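Local coordinates for aromatic amino acid exporter YddG (Starkeya novella, PDB 5I20), which exports a broad range of amino acids, among them threonine, methionine, lysine and glutamate, across the bacterial inner membrane, at residues T39-G44 with V221-Y226; T178-A182 with F225-I230. All blocks are in the same frame, centred on the assembly; numbering follows the deposited sequence.

Interaction 1: T39-G44 with V221-Y226; sequences TFTIGG and VGIAFY
A broken transmembrane helix packs against an unbroken one where Gly43, on helix 32-53, meets Val221 and Gly222, where the membrane-spanning run 209-233 is broken between helices 209-221 and 224-234. The backbones all but touch: Gly43 CA lies 3.5 Å from Gly222 CA, an approach that two glycines permit. Val221 CG1 rests 3.6 Å from Gly43 CA, on the side where a side chain would stand. That methyl is anti to the backbone N (chi1 173°), and from there it also covers one face of the Phe40 ring, a CH-pi contact 4.0 Å from the centroid and displaced toward the rim. Farther out on the same ring, Phe40 CZ reaches Phe225 CE2 at 3.5 Å; the two rings meet obliquely, with planes at 41°. One hydrogen bond crosses the interface, from Tyr226 OH to Gly43 O (2.9 Å). Its donor sits above the carbonyl plane, 38° out of it, and the acceptor lies near the plane of the phenol ring, at its edge. Beyond the pair, His79 and Leu75 of helix 65-88 also meet Phe40, and a bound monoolein lies about 4 Å from the Phe225 side chain. Close packing of helices through glycines is common in helical membrane proteins; here it occurs at a helix break, with a tyrosine-to-carbonyl bond beside it.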
# COMPACT_ATOMS: atom_id res chain seq x y z
N THR A 39 -12.47 3.46 -8.59
CA THR A 39 -12.31 2.66 -7.37
C THR A 39 -12.27 3.51 -6.10
O THR A 39 -12.71 3.06 -5.04
CB THR A 39 -11.03 1.79 -7.44
OG1 THR A 39 -9.92 2.60 -7.86
CG2 THR A 39 -11.23 0.65 -8.43
N PHE A 40 -11.75 4.73 -6.19
CA PHE A 40 -11.67 5.59 -5.02
C PHE A 40 -12.98 6.30 -4.73
O PHE A 40 -13.24 6.69 -3.59
CB PHE A 40 -10.53 6.61 -5.17
CG PHE A 40 -9.22 6.12 -4.65
CD1 PHE A 40 -8.40 5.32 -5.43
CD2 PHE A 40 -8.81 6.43 -3.36
CE1 PHE A 40 -7.19 4.86 -4.94
CE2 PHE A 40 -7.60 5.97 -2.87
CZ PHE A 40 -6.79 5.19 -3.66
N THR A 41 -13.81 6.47 -5.76
CA THR A 41 -15.17 6.96 -5.55
C THR A 41 -15.94 5.90 -4.77
O THR A 41 -16.64 6.21 -3.81
CB THR A 41 -15.89 7.27 -6.88
OG1 THR A 41 -15.21 8.34 -7.54
CG2 THR A 41 -17.33 7.68 -6.62
N ILE A 42 -15.79 4.64 -5.19
CA ILE A 42 -16.42 3.53 -4.48
C ILE A 42 -15.83 3.41 -3.08
O ILE A 42 -16.55 3.21 -2.10
CB ILE A 42 -16.23 2.20 -5.24
CG1 ILE A 42 -16.92 2.27 -6.61
CG2 ILE A 42 -16.79 1.03 -4.44
CD1 ILE A 42 -16.69 1.06 -7.49
N GLY A 43 -14.51 3.56 -2.98
CA GLY A 43 -13.82 3.50 -1.71
C GLY A 43 -14.26 4.58 -0.75
O GLY A 43 -14.51 4.31 0.43
N GLY A 44 -14.37 5.81 -1.24
CA GLY A 44 -14.84 6.91 -0.44
C GLY A 44 -16.29 6.72 -0.04
O GLY A 44 -16.71 7.14 1.03
N VAL A 221 -9.43 -0.60 -1.24
CA VAL A 221 -9.58 0.84 -1.12
C VAL A 221 -10.61 1.20 -0.04
O VAL A 221 -10.29 1.89 0.93
CB VAL A 221 -10.01 1.49 -2.45
CG1 VAL A 221 -10.32 2.96 -2.25
CG2 VAL A 221 -8.92 1.31 -3.51
N GLY A 222 -11.83 0.71 -0.22
CA GLY A 222 -12.94 1.07 0.66
C GLY A 222 -12.84 0.56 2.08
O GLY A 222 -13.63 0.96 2.94
N ILE A 223 -11.89 -0.32 2.35
CA ILE A 223 -11.68 -0.81 3.70
C ILE A 223 -10.21 -0.66 4.10
O ILE A 223 -9.90 -0.24 5.21
CB ILE A 223 -12.11 -2.28 3.84
CG1 ILE A 223 -13.62 -2.42 3.64
CG2 ILE A 223 -11.72 -2.82 5.21
CD1 ILE A 223 -14.11 -3.85 3.69
N ALA A 224 -9.32 -0.98 3.16
CA ALA A 224 -7.89 -1.02 3.42
C ALA A 224 -7.32 0.32 3.90
O ALA A 224 -6.49 0.36 4.80
CB ALA A 224 -7.15 -1.48 2.19
N PHE A 225 -7.76 1.42 3.31
CA PHE A 225 -7.23 2.72 3.70
C PHE A 225 -7.73 3.15 5.08
O PHE A 225 -7.03 3.84 5.81
CB PHE A 225 -7.56 3.79 2.65
CG PHE A 225 -6.75 3.66 1.40
CD1 PHE A 225 -5.40 3.98 1.40
CD2 PHE A 225 -7.32 3.20 0.23
CE1 PHE A 225 -4.64 3.85 0.25
CE2 PHE A 225 -6.58 3.08 -0.93
CZ PHE A 225 -5.23 3.40 -0.92
N TYR A 226 -8.93 2.72 5.43
CA TYR A 226 -9.48 3.05 6.74
C TYR A 226 -8.86 2.18 7.82
O TYR A 226 -8.56 2.66 8.91
CB TYR A 226 -11.01 2.89 6.74
CG TYR A 226 -11.68 3.69 5.65
CD1 TYR A 226 -12.08 5.01 5.87
CD2 TYR A 226 -11.91 3.14 4.40
CE1 TYR A 226 -12.69 5.74 4.87
CE2 TYR A 226 -12.52 3.87 3.40
CZ TYR A 226 -12.91 5.17 3.64
OH TYR A 226 -13.51 5.89 2.64

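Interaction 2: T178-A182 with F225-I230; sequences TEVVA and FYTWDI
Val181 lies over one face of the Tyr226 ring, its CG1 methyl 4.1 Å from the centroid and 20° off the ring normal, in a CH-pi contact shifted toward the rim. Its CB closes on the same phenol, 3.6 Å from Tyr226 CE1. Because CG1 is anti to the backbone N (chi1 169°), it can also touch Phe225 CB, while CG2 turns to the carboxylate of Asp229, 3.9 Å from its CG. At the far end of the ring Ala182 packs against the hydroxyl, with Tyr226 OH 3.3 Å from Ala182 CB. The amide of Ala182 is near this oxygen too, but the angle is poor for a hydrogen bond, and the amide is spent instead on Glu179 O.

Thr178 fills the other end of the contact. Its CG2 methyl meets Tyr226 CB at 3.7 Å and the backbone oxygen of the same residue, and OG1 lies against Ile230 CG1. Asp229 OD2 lies 3.5 Å from Thr178 CA, a packing contact; its charge is paired with Lys233 in a salt bridge.

The hydroxyl of Tyr226 is also engaged by Gly43 O of helix 32-53, which together with Val181 over one face probably limits how the ring can turn. A leucine in place of Tyr226 would probably leave Gly43 O without this donor and open a gap beside Val181 and Ala182. The ring thus lies among three helices: its own, 224-234; helix 181-199; and helix 32-53. On other sides of 224-234, Thr227 packs on helix 3-17 and Phe225 on helix 65-88.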
# COMPACT_ATOMS: atom_id res chain seq x y z
N THR A 178 -11.30 8.49 11.42
CA THR A 178 -10.96 7.60 10.31
C THR A 178 -11.80 7.88 9.07
O THR A 178 -11.31 7.79 7.94
CB THR A 178 -11.13 6.12 10.71
OG1 THR A 178 -10.34 5.84 11.87
CG2 THR A 178 -10.71 5.19 9.58
N GLU A 179 -13.06 8.24 9.28
CA GLU A 179 -14.00 8.48 8.19
C GLU A 179 -13.57 9.64 7.28
O GLU A 179 -14.10 9.80 6.18
CB GLU A 179 -15.41 8.74 8.74
CG GLU A 179 -15.46 9.08 10.22
CD GLU A 179 -15.45 7.85 11.11
OE1 GLU A 179 -16.07 6.84 10.74
OE2 GLU A 179 -14.81 7.90 12.18
N VAL A 180 -12.62 10.44 7.75
CA VAL A 180 -12.11 11.56 6.97
C VAL A 180 -11.38 11.06 5.71
O VAL A 180 -11.35 11.75 4.69
CB VAL A 180 -11.18 12.45 7.83
CG1 VAL A 180 -10.54 13.56 6.99
CG2 VAL A 180 -11.97 13.05 8.99
N VAL A 181 -10.82 9.85 5.79
CA VAL A 181 -10.16 9.20 4.66
C VAL A 181 -11.07 9.13 3.43
O VAL A 181 -10.60 9.20 2.29
CB VAL A 181 -9.67 7.78 5.04
CG1 VAL A 181 -9.23 6.99 3.82
CG2 VAL A 181 -8.53 7.87 6.06
N ALA A 182 -12.37 9.01 3.67
CA ALA A 182 -13.36 9.05 2.60
C ALA A 182 -13.23 10.35 1.81
O ALA A 182 -13.36 10.36 0.58
CB ALA A 182 -14.77 8.90 3.16
N PHE A 225 -7.76 1.42 3.31
CA PHE A 225 -7.23 2.72 3.70
C PHE A 225 -7.73 3.15 5.08
O PHE A 225 -7.03 3.84 5.81
CB PHE A 225 -7.56 3.79 2.65
CG PHE A 225 -6.75 3.66 1.40
CD1 PHE A 225 -5.40 3.98 1.40
CD2 PHE A 225 -7.32 3.20 0.23
CE1 PHE A 225 -4.64 3.85 0.25
CE2 PHE A 225 -6.58 3.08 -0.93
CZ PHE A 225 -5.23 3.40 -0.92
N TYR A 226 -8.93 2.72 5.43
CA TYR A 226 -9.48 3.05 6.74
C TYR A 226 -8.86 2.18 7.82
O TYR A 226 -8.56 2.66 8.91
CB TYR A 226 -11.01 2.89 6.74
CG TYR A 226 -11.68 3.69 5.65
CD1 TYR A 226 -12.08 5.01 5.87
CD2 TYR A 226 -11.91 3.14 4.40
CE1 TYR A 226 -12.69 5.74 4.87
CE2 TYR A 226 -12.52 3.87 3.40
CZ TYR A 226 -12.91 5.17 3.64
OH TYR A 226 -13.51 5.89 2.64
N THR A 227 -8.65 0.90 7.52
CA THR A 227 -8.07 -0.02 8.48
C THR A 227 -6.57 0.24 8.63
O THR A 227 -5.97 -0.08 9.65
CB THR A 227 -8.33 -1.49 8.07
OG1 THR A 227 -7.85 -2.38 9.09
CG2 THR A 227 -7.64 -1.83 6.79
N TRP A 228 -5.97 0.83 7.60
CA TRP A 228 -4.57 1.24 7.64
C TRP A 228 -4.43 2.51 8.47
O TRP A 228 -3.47 2.69 9.22
CB TRP A 228 -4.03 1.44 6.22
CG TRP A 228 -2.58 1.80 6.12
CD1 TRP A 228 -2.05 3.01 5.78
CD2 TRP A 228 -1.46 0.93 6.35
NE1 TRP A 228 -0.68 2.95 5.78
CE2 TRP A 228 -0.29 1.69 6.13
CE3 TRP A 228 -1.34 -0.41 6.73
CZ2 TRP A 228 0.98 1.14 6.27
CZ3 TRP A 228 -0.07 -0.95 6.87
CH2 TRP A 228 1.07 -0.17 6.64
N ASP A 229 -5.41 3.40 8.32
CA ASP A 229 -5.46 4.63 9.09
C ASP A 229 -5.52 4.33 10.59
O ASP A 229 -4.85 4.98 11.39
CB ASP A 229 -6.65 5.49 8.67
CG ASP A 229 -6.62 6.88 9.27
OD1 ASP A 229 -5.78 7.69 8.84
OD2 ASP A 229 -7.44 7.17 10.16
N ILE A 230 -6.32 3.33 10.95
CA ILE A 230 -6.45 2.91 12.35
C ILE A 230 -5.12 2.37 12.89
O ILE A 230 -4.70 2.74 13.98
CB ILE A 230 -7.54 1.84 12.52
CG1 ILE A 230 -8.92 2.45 12.24
CG2 ILE A 230 -7.50 1.24 13.92
CD1 ILE A 230 -10.07 1.48 12.41

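The centres of interactions 1 and 2 lie 9 Å apart, on the same side of the chain's centre, and both use helix 224-234, with Phe225 and Tyr226 common to the two. Along the chain the partners come in the order 39-44, then 178-182, then the shared helix. Interaction 1 joins the first EamA-like region of the sequence to the second, whereas interaction 2 stays within the second. They also touch directly, Gly44 O lying 3.4 Å from Ala182 CB. One short helix is thereby packed against helices from both EamA-like regions of the basket-shaped transporter, showing how two shared aromatic residues can connect helices far apart in sequence.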